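Local coordinates for alpha-actinin-like protein 1 (Schizosaccharomyces pombe, PDB 5BVR) that binds actin filaments through its tandem calponin-homology domains and helps to form and organise the actin ring during cytokinesis and septation, at residues V74-L78 against I91-V97; D41-Q47 against Y60-P64; F151-W155 against I220-V224; A190-A194 against Y223-Y227. All blocks are in the same frame, centred on the assembly; numbering follows the deposited sequence.

Interaction 1 of 4, residues V74-L78 against I91-V97; sequences VNKAL and IGPADIV
In the first calponin-homology (CH) domain, the short helix 93-97 packs across helix 67-83; segment 91-97 falls in the actin-binding region. Build V74-L78 as a regular helical turn, with L78 N bonded to V74 O at 2.9 Å. I91 and G92 are extended and lead into the turn P93-V97, where D95, in the m rotamer, turns OD2 back to G92 N at 2.8 Å. The axes of 74-78 and 93-97 approach to 9.6 Å with 121° between their N-to-C directions, and V74 CA lies 5.4 Å from P93 CA. The interface is largely apolar. V74 takes t, placing CG1 3.6 Å from P93 CA and CG2 3.9 Å from V97 CG2. L78 takes mt: CD1 rests on the G92-P93 link, 3.6 Å from P93 N and 3.8 Å from P93 CD. I96, also mt, points its tip between V74 and L78, while L107 of helix 101-117 packs on both L78 and I96. I96 CD1 sits 3.5 Å from V74 CG1 and 3.7 Å from L78 CD2.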
loop_
_atom_site.group_PDB
_atom_site.type_symbol
_atom_site.label_atom_id
_atom_site.label_comp_id
_atom_site.label_asym_id
_atom_site.label_seq_id
_atom_site.Cartn_x
_atom_site.Cartn_y
_atom_site.Cartn_z
ATOM N N VAL A 74 0.249 -3.258 22.645
ATOM C CA VAL A 74 -0.751 -3.121 21.614
ATOM C C VAL A 74 -1.749 -2.011 21.972
ATOM O O VAL A 74 -2.173 -1.241 21.101
ATOM C CB VAL A 74 -1.467 -4.462 21.365
ATOM C CG1 VAL A 74 -2.618 -4.271 20.419
ATOM C CG2 VAL A 74 -0.510 -5.475 20.788
ATOM N N ASN A 75 -2.124 -1.939 23.247
ATOM C CA ASN A 75 -3.052 -0.922 23.697
ATOM C C ASN A 75 -2.457 0.476 23.455
ATOM O O ASN A 75 -3.165 1.385 23.038
ATOM C CB ASN A 75 -3.406 -1.135 25.167
ATOM C CG ASN A 75 -4.463 -0.179 25.662
ATOM O OD1 ASN A 75 -5.607 -0.213 25.221
ATOM N ND2 ASN A 75 -4.084 0.677 26.599
ATOM N N LYS A 76 -1.155 0.629 23.692
ATOM C CA LYS A 76 -0.471 1.892 23.387
ATOM C C LYS A 76 -0.654 2.267 21.918
ATOM O O LYS A 76 -0.996 3.403 21.591
ATOM C CB LYS A 76 1.022 1.769 23.720
ATOM C CG LYS A 76 1.841 2.991 23.432
ATOM C CD LYS A 76 3.274 2.743 23.857
ATOM C CE LYS A 76 4.183 3.865 23.459
ATOM N NZ LYS A 76 3.958 5.025 24.359
ATOM N N ALA A 77 -0.442 1.300 21.034
ATOM C CA ALA A 77 -0.609 1.534 19.604
ATOM C C ALA A 77 -2.036 1.930 19.263
ATOM O O ALA A 77 -2.257 2.870 18.501
ATOM C CB ALA A 77 -0.216 0.303 18.836
ATOM N N LEU A 78 -2.999 1.182 19.793
ATOM C CA LEU A 78 -4.395 1.436 19.467
ATOM C C LEU A 78 -4.819 2.795 19.985
ATOM O O LEU A 78 -5.542 3.516 19.295
ATOM C CB LEU A 78 -5.299 0.317 19.997
ATOM C CG LEU A 78 -5.037 -1.088 19.448
ATOM C CD1 LEU A 78 -6.062 -2.062 20.000
ATOM C CD2 LEU A 78 -5.058 -1.114 17.945
ATOM N N ILE A 91 -12.083 -3.623 17.263
ATOM C CA ILE A 91 -10.775 -4.226 17.511
ATOM C C ILE A 91 -10.257 -3.832 18.890
ATOM O O ILE A 91 -10.352 -2.678 19.299
ATOM C CB ILE A 91 -9.738 -3.876 16.414
ATOM C CG1 ILE A 91 -8.524 -4.802 16.521
ATOM C CG2 ILE A 91 -9.355 -2.406 16.466
ATOM C CD1 ILE A 91 -7.623 -4.786 15.305
ATOM N N GLY A 92 -9.710 -4.800 19.614
ATOM C CA GLY A 92 -9.119 -4.527 20.908
ATOM C C GLY A 92 -7.768 -5.197 20.947
ATOM O O GLY A 92 -7.427 -5.946 20.048
ATOM N N PRO A 93 -6.984 -4.923 21.988
ATOM C CA PRO A 93 -5.608 -5.431 22.040
ATOM C C PRO A 93 -5.479 -6.947 21.895
ATOM O O PRO A 93 -4.541 -7.406 21.247
ATOM C CB PRO A 93 -5.125 -4.961 23.412
ATOM C CG PRO A 93 -5.881 -3.700 23.614
ATOM C CD PRO A 93 -7.258 -3.974 23.082
ATOM N N ALA A 94 -6.382 -7.705 22.508
ATOM C CA ALA A 94 -6.283 -9.154 22.455
ATOM C C ALA A 94 -6.479 -9.672 21.030
ATOM O O ALA A 94 -5.929 -10.723 20.670
ATOM C CB ALA A 94 -7.284 -9.813 23.418
ATOM N N ASP A 95 -7.223 -8.937 20.203
ATOM C CA ASP A 95 -7.412 -9.361 18.819
ATOM C C ASP A 95 -6.086 -9.384 18.072
ATOM O O ASP A 95 -5.867 -10.201 17.163
ATOM C CB ASP A 95 -8.389 -8.433 18.107
ATOM C CG ASP A 95 -9.784 -8.479 18.705
ATOM O OD1 ASP A 95 -10.292 -9.605 18.954
ATOM O OD2 ASP A 95 -10.368 -7.400 18.925
ATOM N N ILE A 96 -5.197 -8.458 18.428
ATOM C CA ILE A 96 -3.883 -8.392 17.813
ATOM C C ILE A 96 -2.931 -9.394 18.468
ATOM O O ILE A 96 -2.247 -10.146 17.778
ATOM C CB ILE A 96 -3.326 -6.946 17.822
ATOM C CG1 ILE A 96 -4.269 -6.031 17.019
ATOM C CG2 ILE A 96 -1.936 -6.909 17.253
ATOM C CD1 ILE A 96 -4.011 -4.564 17.197
ATOM N N VAL A 97 -2.898 -9.407 19.802
ATOM C CA VAL A 97 -2.042 -10.341 20.533
ATOM C C VAL A 97 -2.325 -11.785 20.105
ATOM O O VAL A 97 -1.388 -12.565 19.934
ATOM C CB VAL A 97 -2.177 -10.167 22.063
ATOM C CG1 VAL A 97 -1.407 -11.265 22.835
ATOM C CG2 VAL A 97 -1.711 -8.776 22.462
#

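Interaction 2 of 4, residues D41-Q47 against Y60-P64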
loop_
_atom_site.group_PDB
_atom_site.type_symbol
_atom_site.label_atom_id
_atom_site.label_comp_id
_atom_site.label_asym_id
_atom_site.label_seq_id
_atom_site.Cartn_x
_atom_site.Cartn_y
_atom_site.Cartn_z
ATOM N N ASP A 41 3.279 -8.988 19.807
ATOM C CA ASP A 41 3.865 -8.330 20.981
ATOM C C ASP A 41 3.809 -6.805 20.935
ATOM O O ASP A 41 4.314 -6.125 21.842
ATOM C CB ASP A 41 5.299 -8.815 21.233
ATOM C CG ASP A 41 6.279 -8.409 20.143
ATOM O OD1 ASP A 41 6.000 -7.481 19.349
ATOM O OD2 ASP A 41 7.356 -9.047 20.077
ATOM N N GLY A 42 3.211 -6.264 19.877
ATOM C CA GLY A 42 2.984 -4.834 19.770
ATOM C C GLY A 42 4.145 -4.001 19.270
ATOM O O GLY A 42 3.935 -2.832 18.928
ATOM N N ILE A 43 5.345 -4.569 19.200
ATOM C CA ILE A 43 6.533 -3.750 18.960
ATOM C C ILE A 43 6.568 -3.217 17.520
ATOM O O ILE A 43 6.805 -2.032 17.305
ATOM C CB ILE A 43 7.819 -4.510 19.277
ATOM C CG1 ILE A 43 7.906 -4.727 20.786
ATOM C CG2 ILE A 43 9.063 -3.754 18.773
ATOM C CD1 ILE A 43 8.963 -5.721 21.178
ATOM N N LEU A 44 6.347 -4.087 16.537
ATOM C CA LEU A 44 6.439 -3.638 15.146
ATOM C C LEU A 44 5.311 -2.681 14.796
ATOM O O LEU A 44 5.489 -1.767 13.981
ATOM C CB LEU A 44 6.478 -4.814 14.188
ATOM C CG LEU A 44 7.745 -5.669 14.260
ATOM C CD1 LEU A 44 7.696 -6.733 13.199
ATOM C CD2 LEU A 44 9.041 -4.857 14.144
ATOM N N LEU A 45 4.150 -2.871 15.412
ATOM C CA LEU A 45 3.060 -1.925 15.220
ATOM C C LEU A 45 3.438 -0.548 15.772
ATOM O O LEU A 45 3.271 0.469 15.116
ATOM C CB LEU A 45 1.790 -2.447 15.873
ATOM C CG LEU A 45 0.507 -1.659 15.690
ATOM C CD1 LEU A 45 0.227 -1.452 14.202
ATOM C CD2 LEU A 45 -0.638 -2.410 16.378
ATOM N N ILE A 46 3.987 -0.499 16.975
ATOM C CA ILE A 46 4.426 0.780 17.514
ATOM C C ILE A 46 5.463 1.428 16.615
ATOM O O ILE A 46 5.364 2.621 16.301
ATOM C CB ILE A 46 4.984 0.600 18.919
ATOM C CG1 ILE A 46 3.833 0.314 19.885
ATOM C CG2 ILE A 46 5.790 1.846 19.383
ATOM C CD1 ILE A 46 4.299 -0.199 21.253
ATOM N N GLN A 47 6.457 0.652 16.201
ATOM C CA GLN A 47 7.498 1.184 15.339
ATOM C C GLN A 47 6.927 1.664 13.998
ATOM O O GLN A 47 7.306 2.741 13.519
ATOM C CB GLN A 47 8.609 0.155 15.148
ATOM C CG GLN A 47 9.367 -0.107 16.458
ATOM C CD GLN A 47 10.423 -1.198 16.362
ATOM O OE1 GLN A 47 10.245 -2.208 15.690
ATOM N NE2 GLN A 47 11.535 -0.986 17.044
ATOM N N TYR A 60 8.047 1.792 25.704
ATOM C CA TYR A 60 7.156 0.638 25.662
ATOM C C TYR A 60 7.978 -0.564 26.060
ATOM O O TYR A 60 9.178 -0.438 26.315
ATOM C CB TYR A 60 6.540 0.466 24.275
ATOM C CG TYR A 60 7.550 0.343 23.169
ATOM C CD1 TYR A 60 8.025 1.474 22.519
ATOM C CD2 TYR A 60 8.044 -0.891 22.767
ATOM C CE1 TYR A 60 8.954 1.381 21.502
ATOM C CE2 TYR A 60 8.963 -0.995 21.739
ATOM C CZ TYR A 60 9.420 0.153 21.109
ATOM O OH TYR A 60 10.339 0.096 20.084
ATOM N N ASN A 61 7.341 -1.723 26.169
ATOM C CA ASN A 61 8.021 -2.921 26.642
ATOM C C ASN A 61 8.791 -3.554 25.492
ATOM O O ASN A 61 8.195 -4.058 24.554
ATOM C CB ASN A 61 7.011 -3.907 27.217
ATOM C CG ASN A 61 6.119 -3.288 28.273
ATOM O OD1 ASN A 61 6.598 -2.709 29.252
ATOM N ND2 ASN A 61 4.810 -3.404 28.081
ATOM N N ARG A 62 10.117 -3.525 25.561
ATOM C CA ARG A 62 10.948 -4.031 24.469
ATOM C C ARG A 62 11.268 -5.529 24.605
ATOM O O ARG A 62 11.805 -6.131 23.670
ATOM C CB ARG A 62 12.232 -3.192 24.360
ATOM C CG ARG A 62 11.957 -1.721 24.067
ATOM C CD ARG A 62 13.230 -0.910 23.880
ATOM N NE ARG A 62 14.030 -1.395 22.761
ATOM C CZ ARG A 62 15.269 -0.996 22.497
ATOM N NH1 ARG A 62 15.867 -0.099 23.278
ATOM N NH2 ARG A 62 15.917 -1.502 21.457
ATOM N N ASN A 63 10.934 -6.118 25.754
ATOM C CA ASN A 63 11.062 -7.555 25.971
ATOM C C ASN A 63 9.766 -8.097 26.572
ATOM O O ASN A 63 9.743 -8.578 27.701
ATOM C CB ASN A 63 12.251 -7.825 26.916
ATOM C CG ASN A 63 13.408 -8.546 26.241
ATOM O OD1 ASN A 63 13.468 -8.672 25.021
ATOM N ND2 ASN A 63 14.349 -9.021 27.056
ATOM N N PRO A 64 8.666 -8.017 25.815
ATOM C CA PRO A 64 7.336 -8.315 26.355
ATOM C C PRO A 64 7.060 -9.807 26.374
ATOM O O PRO A 64 6.205 -10.325 25.643
ATOM C CB PRO A 64 6.406 -7.593 25.382
ATOM C CG PRO A 64 7.119 -7.684 24.094
ATOM C CD PRO A 64 8.580 -7.527 24.427
#
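D41 sets up the start of the helix and touches the loop at the same time. D41 OD1 accepts a hydrogen bond from I43 N at 3.0 Å, which closes an Asx turn, while D41 CB lies 3.6 Å from P64 CG. G42 follows at the N-cap position with a positive phi of 83°; its carbonyl O takes the first helical bond, from I46 N at 3.0 Å. I43 then reaches along the loop with its mt side chain. I43 CG1 sits 3.8 Å from N61 O and 4.0 Å from Y60 CE2, and I43 CD1 reaches R62 O at 3.8 Å and P64 CD at 3.7 Å, so one residue touches both ends of Y60-P64. This is the first CH domain, and the contact folds the loop that joins helix 43-53 to helix 67-83 back over the start of the former. Helix 67-83 ties the two segments together: N73 ND2 hydrogen-bonds to both N61 O and D41 O, and E72 OE1 accepts from N61 ND2. One turn beyond G42, I46 lies against the Y60 ring, with CG2 over one face in a CH-pi contact 4.2 Å from the ring centroid and CD1 3.8 Å from Y60 CG. Q47 comes last, its side chain reaching the hydroxyl end of the tyrosine, where Q47 NE2 lies 3.4 Å from Y60 OH.

Interaction 3 of 4, residues F151-W155 against I220-V224; sequences FTRSW and IMTYV
Part of the hydrophobic core of the second CH domain lies here, where the loop ahead of helix 159-168 packs on helix 217-234. F151-W155 is irregular, W155 N bonding to T152 O at 3.1 Å; I220-V224 is helical, with V224 N to I220 O at 2.8 Å. The nearest CA atoms are those of F151 and I220, 6.1 Å apart. F151 (chi1 m, chi2 -70°) and W155 (chi1 m, chi2 88°) point toward the helix. M221, in mtp, lays CG over the F151 ring 3.9 Å from its centroid, and its SD adds a Met-aromatic contact at 4.8 Å. On W155, I220 CG2 (mt) lies 4.1 Å from the five-membered centroid and V224 CG2 (t) 3.9 Å from the six-membered one, both CH-pi contacts. F151 O stands 3.4 Å from I220 CB, buried without a polar partner, whereas W155 NE1 bonds to D150 O. C135 of helix 127-138 also touches W155 and V224, so helix, loop and helix meet in the core typical of a CH fold.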
loop_
_atom_site.group_PDB
_atom_site.type_symbol
_atom_site.label_atom_id
_atom_site.label_comp_id
_atom_site.label_asym_id
_atom_site.label_seq_id
_atom_site.Cartn_x
_atom_site.Cartn_y
_atom_site.Cartn_z
ATOM N N PHE A 151 -10.362 1.067 -9.039
ATOM C CA PHE A 151 -9.109 0.465 -8.621
ATOM C C PHE A 151 -9.166 -1.058 -8.664
ATOM O O PHE A 151 -8.555 -1.750 -7.841
ATOM C CB PHE A 151 -8.738 0.957 -7.218
ATOM C CG PHE A 151 -8.355 2.419 -7.180
ATOM C CD1 PHE A 151 -7.180 2.827 -7.738
ATOM C CD2 PHE A 151 -9.165 3.353 -6.585
ATOM C CE1 PHE A 151 -6.805 4.171 -7.712
ATOM C CE2 PHE A 151 -8.806 4.689 -6.551
ATOM C CZ PHE A 151 -7.625 5.093 -7.118
ATOM N N THR A 152 -9.901 -1.570 -9.646
ATOM C CA THR A 152 -10.003 -3.011 -9.854
ATOM C C THR A 152 -9.792 -3.356 -11.338
ATOM O O THR A 152 -8.652 -3.459 -11.799
ATOM C CB THR A 152 -11.344 -3.563 -9.303
ATOM O OG1 THR A 152 -12.436 -2.828 -9.855
ATOM C CG2 THR A 152 -11.373 -3.438 -7.764
ATOM N N ARG A 153 -10.886 -3.512 -12.070
ATOM C CA ARG A 153 -10.841 -4.033 -13.416
ATOM C C ARG A 153 -10.124 -3.132 -14.400
ATOM O O ARG A 153 -9.672 -3.614 -15.433
ATOM C CB ARG A 153 -12.263 -4.321 -13.896
ATOM C CG ARG A 153 -13.111 -4.956 -12.795
ATOM C CD ARG A 153 -14.086 -5.932 -13.287
ATOM N NE ARG A 153 -13.408 -7.027 -13.950
ATOM C CZ ARG A 153 -14.046 -7.956 -14.638
ATOM N NH1 ARG A 153 -15.367 -7.894 -14.764
ATOM N NH2 ARG A 153 -13.365 -8.926 -15.213
ATOM N N SER A 154 -10.017 -1.840 -14.093
ATOM C CA SER A 154 -9.317 -0.911 -14.985
ATOM C C SER A 154 -7.813 -1.154 -15.060
ATOM O O SER A 154 -7.143 -0.551 -15.886
ATOM C CB SER A 154 -9.507 0.546 -14.523
ATOM O OG SER A 154 -10.861 0.903 -14.459
ATOM N N TRP A 155 -7.283 -1.990 -14.171
ATOM C CA TRP A 155 -5.842 -2.203 -14.045
ATOM C C TRP A 155 -5.341 -3.588 -14.463
ATOM O O TRP A 155 -4.129 -3.807 -14.535
ATOM C CB TRP A 155 -5.454 -1.996 -12.559
ATOM C CG TRP A 155 -5.782 -0.611 -12.103
ATOM C CD1 TRP A 155 -6.956 -0.181 -11.590
ATOM C CD2 TRP A 155 -4.945 0.553 -12.236
ATOM N NE1 TRP A 155 -6.903 1.173 -11.360
ATOM C CE2 TRP A 155 -5.678 1.648 -11.751
ATOM C CE3 TRP A 155 -3.643 0.766 -12.705
ATOM C CZ2 TRP A 155 -5.159 2.937 -11.723
ATOM C CZ3 TRP A 155 -3.121 2.054 -12.670
ATOM C CH2 TRP A 155 -3.875 3.108 -12.154
ATOM N N ILE A 220 -4.507 -2.932 -4.870
ATOM C CA ILE A 220 -4.237 -2.100 -6.023
ATOM C C ILE A 220 -4.076 -0.652 -5.585
ATOM O O ILE A 220 -3.127 0.026 -5.998
ATOM C CB ILE A 220 -5.290 -2.283 -7.148
ATOM C CG1 ILE A 220 -5.096 -3.661 -7.774
ATOM C CG2 ILE A 220 -5.195 -1.169 -8.181
ATOM C CD1 ILE A 220 -6.230 -4.061 -8.697
ATOM N N MET A 221 -5.000 -0.151 -4.772
ATOM C CA MET A 221 -4.897 1.215 -4.282
ATOM C C MET A 221 -3.573 1.467 -3.568
ATOM O O MET A 221 -2.952 2.512 -3.747
ATOM C CB MET A 221 -6.015 1.522 -3.322
ATOM C CG MET A 221 -7.390 1.651 -3.973
ATOM S SD MET A 221 -8.710 1.978 -2.788
ATOM C CE MET A 221 -8.085 3.542 -2.192
ATOM N N THR A 222 -3.169 0.530 -2.738
ATOM C CA THR A 222 -1.923 0.679 -1.992
ATOM C C THR A 222 -0.745 0.859 -2.949
ATOM O O THR A 222 0.133 1.714 -2.716
ATOM C CB THR A 222 -1.673 -0.530 -1.071
ATOM O OG1 THR A 222 -2.772 -0.654 -0.164
ATOM C CG2 THR A 222 -0.390 -0.372 -0.249
ATOM N N TYR A 223 -0.692 0.045 -4.004
ATOM C CA TYR A 223 0.394 0.072 -4.961
ATOM C C TYR A 223 0.324 1.346 -5.849
ATOM O O TYR A 223 1.334 2.043 -6.029
ATOM C CB TYR A 223 0.396 -1.217 -5.802
ATOM C CG TYR A 223 1.502 -1.264 -6.828
ATOM C CD1 TYR A 223 2.838 -1.187 -6.469
ATOM C CD2 TYR A 223 1.212 -1.417 -8.161
ATOM C CE1 TYR A 223 3.850 -1.218 -7.436
ATOM C CE2 TYR A 223 2.215 -1.452 -9.128
ATOM C CZ TYR A 223 3.518 -1.362 -8.768
ATOM O OH TYR A 223 4.508 -1.377 -9.722
ATOM N N VAL A 224 -0.857 1.672 -6.357
ATOM C CA VAL A 224 -1.011 2.836 -7.217
ATOM C C VAL A 224 -0.654 4.108 -6.437
ATOM O O VAL A 224 -0.072 5.047 -7.006
ATOM C CB VAL A 224 -2.428 2.910 -7.778
ATOM C CG1 VAL A 224 -2.682 4.264 -8.450
ATOM C CG2 VAL A 224 -2.653 1.777 -8.763
#

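Interaction 4 of 4, residues A190-A194 against Y223-Y227; sequences AFDIA and YVAEY
Both segments are helical, A190-A194 within helix 183-198 and Y223-Y227 within helix 217-234 of the second CH domain. Their axes run 12.5 Å apart at closest with 47° between their N-to-C directions. F191 and Y223 have CA atoms 10.1 Å apart, A194 and Y227 8.1 Å. Such a wide gap is bridged by long aromatic side chains reaching from the second helix. Y223 takes chi1 t and chi2 59°; Y227 takes chi1 m and chi2 64°. The two hydroxyls meet, Y227 OH donating to Y223 OH at 2.9 Å. F191, with chi1 m and chi2 near 5°, offers a ring face to the edge of Y223 in a T-shaped stack, centroids 5.0 Å apart and planes at 71°; F191 CE1 comes to 3.5 Å from Y223 CE2. A194 faces Y227, with A194 CB 3.5 Å from Y227 OH and 3.9 Å from Y227 CZ. F161 of helix 159-168 extends the aromatic cluster, meeting both F191 and Y223. A single water joins the helices: it accepts from Y223 OH at 2.7 Å and donates to F191 O at 2.9 Å.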
loop_
_atom_site.group_PDB
_atom_site.type_symbol
_atom_site.label_atom_id
_atom_site.label_comp_id
_atom_site.label_asym_id
_atom_site.label_seq_id
_atom_site.Cartn_x
_atom_site.Cartn_y
_atom_site.Cartn_z
ATOM N N ALA A 190 5.940 -2.852 -16.682
ATOM C CA ALA A 190 5.623 -1.699 -15.849
ATOM C C ALA A 190 6.152 -1.892 -14.434
ATOM O O ALA A 190 6.799 -0.994 -13.891
ATOM C CB ALA A 190 4.128 -1.448 -15.825
ATOM N N PHE A 191 5.879 -3.032 -13.813
ATOM C CA PHE A 191 6.311 -3.243 -12.440
ATOM C C PHE A 191 7.833 -3.174 -12.346
ATOM O O PHE A 191 8.359 -2.626 -11.371
ATOM C CB PHE A 191 5.819 -4.587 -11.906
ATOM C CG PHE A 191 4.331 -4.664 -11.678
ATOM C CD1 PHE A 191 3.463 -3.629 -12.033
ATOM C CD2 PHE A 191 3.796 -5.792 -11.074
ATOM C CE1 PHE A 191 2.079 -3.753 -11.784
ATOM C CE2 PHE A 191 2.444 -5.904 -10.843
ATOM C CZ PHE A 191 1.595 -4.880 -11.190
ATOM N N ASP A 192 8.525 -3.725 -13.342
ATOM C CA ASP A 192 9.994 -3.749 -13.349
ATOM C C ASP A 192 10.568 -2.343 -13.520
ATOM O O ASP A 192 11.479 -1.932 -12.798
ATOM C CB ASP A 192 10.504 -4.623 -14.495
ATOM C CG ASP A 192 10.321 -6.101 -14.253
ATOM O OD1 ASP A 192 10.013 -6.500 -13.114
ATOM O OD2 ASP A 192 10.503 -6.878 -15.228
ATOM N N ILE A 193 10.039 -1.601 -14.475
ATOM C CA ILE A 193 10.521 -0.251 -14.720
ATOM C C ILE A 193 10.231 0.659 -13.526
ATOM O O ILE A 193 11.107 1.414 -13.092
ATOM C CB ILE A 193 9.923 0.322 -15.995
ATOM C CG1 ILE A 193 10.467 -0.437 -17.206
ATOM C CG2 ILE A 193 10.243 1.796 -16.126
ATOM C CD1 ILE A 193 9.759 -0.098 -18.500
ATOM N N ALA A 194 9.016 0.595 -12.991
ATOM C CA ALA A 194 8.655 1.352 -11.786
ATOM C C ALA A 194 9.652 1.111 -10.661
ATOM O O ALA A 194 10.120 2.045 -10.001
ATOM C CB ALA A 194 7.257 0.969 -11.337
ATOM N N TYR A 223 -0.692 0.045 -4.004
ATOM C CA TYR A 223 0.394 0.072 -4.961
ATOM C C TYR A 223 0.324 1.346 -5.849
ATOM O O TYR A 223 1.334 2.043 -6.029
ATOM C CB TYR A 223 0.396 -1.217 -5.802
ATOM C CG TYR A 223 1.502 -1.264 -6.828
ATOM C CD1 TYR A 223 2.838 -1.187 -6.469
ATOM C CD2 TYR A 223 1.212 -1.417 -8.161
ATOM C CE1 TYR A 223 3.850 -1.218 -7.436
ATOM C CE2 TYR A 223 2.215 -1.452 -9.128
ATOM C CZ TYR A 223 3.518 -1.362 -8.768
ATOM O OH TYR A 223 4.508 -1.377 -9.722
ATOM N N VAL A 224 -0.857 1.672 -6.357
ATOM C CA VAL A 224 -1.011 2.836 -7.217
ATOM C C VAL A 224 -0.654 4.108 -6.437
ATOM O O VAL A 224 -0.072 5.047 -7.006
ATOM C CB VAL A 224 -2.428 2.910 -7.778
ATOM C CG1 VAL A 224 -2.682 4.264 -8.450
ATOM C CG2 VAL A 224 -2.653 1.777 -8.763
ATOM N N ALA A 225 -0.961 4.167 -5.140
ATOM C CA ALA A 225 -0.575 5.331 -4.327
ATOM C C ALA A 225 0.939 5.566 -4.374
ATOM O O ALA A 225 1.405 6.728 -4.268
ATOM C CB ALA A 225 -1.021 5.158 -2.871
ATOM N N GLU A 226 1.732 4.506 -4.526
ATOM C CA GLU A 226 3.195 4.663 -4.632
ATOM C C GLU A 226 3.558 5.456 -5.883
ATOM O O GLU A 226 4.514 6.238 -5.867
ATOM C CB GLU A 226 3.951 3.329 -4.661
ATOM C CG GLU A 226 3.794 2.477 -3.397
ATOM C CD GLU A 226 4.623 2.937 -2.221
ATOM O OE1 GLU A 226 5.503 3.798 -2.405
ATOM O OE2 GLU A 226 4.392 2.419 -1.107
ATOM N N TYR A 227 2.822 5.246 -6.968
ATOM C CA TYR A 227 3.031 6.011 -8.187
ATOM C C TYR A 227 2.745 7.492 -7.962
ATOM O O TYR A 227 3.533 8.355 -8.343
ATOM C CB TYR A 227 2.153 5.500 -9.335
ATOM C CG TYR A 227 2.609 4.185 -9.944
ATOM C CD1 TYR A 227 2.614 3.016 -9.198
ATOM C CD2 TYR A 227 2.987 4.105 -11.269
ATOM C CE1 TYR A 227 3.035 1.816 -9.762
ATOM C CE2 TYR A 227 3.405 2.926 -11.828
ATOM C CZ TYR A 227 3.411 1.781 -11.081
ATOM O OH TYR A 227 3.833 0.624 -11.678
HETATM O O HOH W 1 7.063 -1.579 -8.982
#

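In the fold
The contacts form two pairs, one in each CH domain of the actin-binding part. Interactions 2 and 1 follow in series, centres 11 Å apart, and touch where helix 43-53 and the N-cap residue before it pack on helix 67-83, with L45 CD2 3.7 Å from A77 CB. Interactions 3 and 4, also with centres 11 Å apart, converge on helix 217-234; their segments overlap at Y223 and V224, V224 serving interaction 3 and Y223 interaction 4. Between the domains the centres are 29 to 32 Å apart, on opposite sides of the chain's centre, with nearest atoms about 15 to 21 Å apart. Each domain has its own local packing, and helix 101-117 borders interactions 1 and 3.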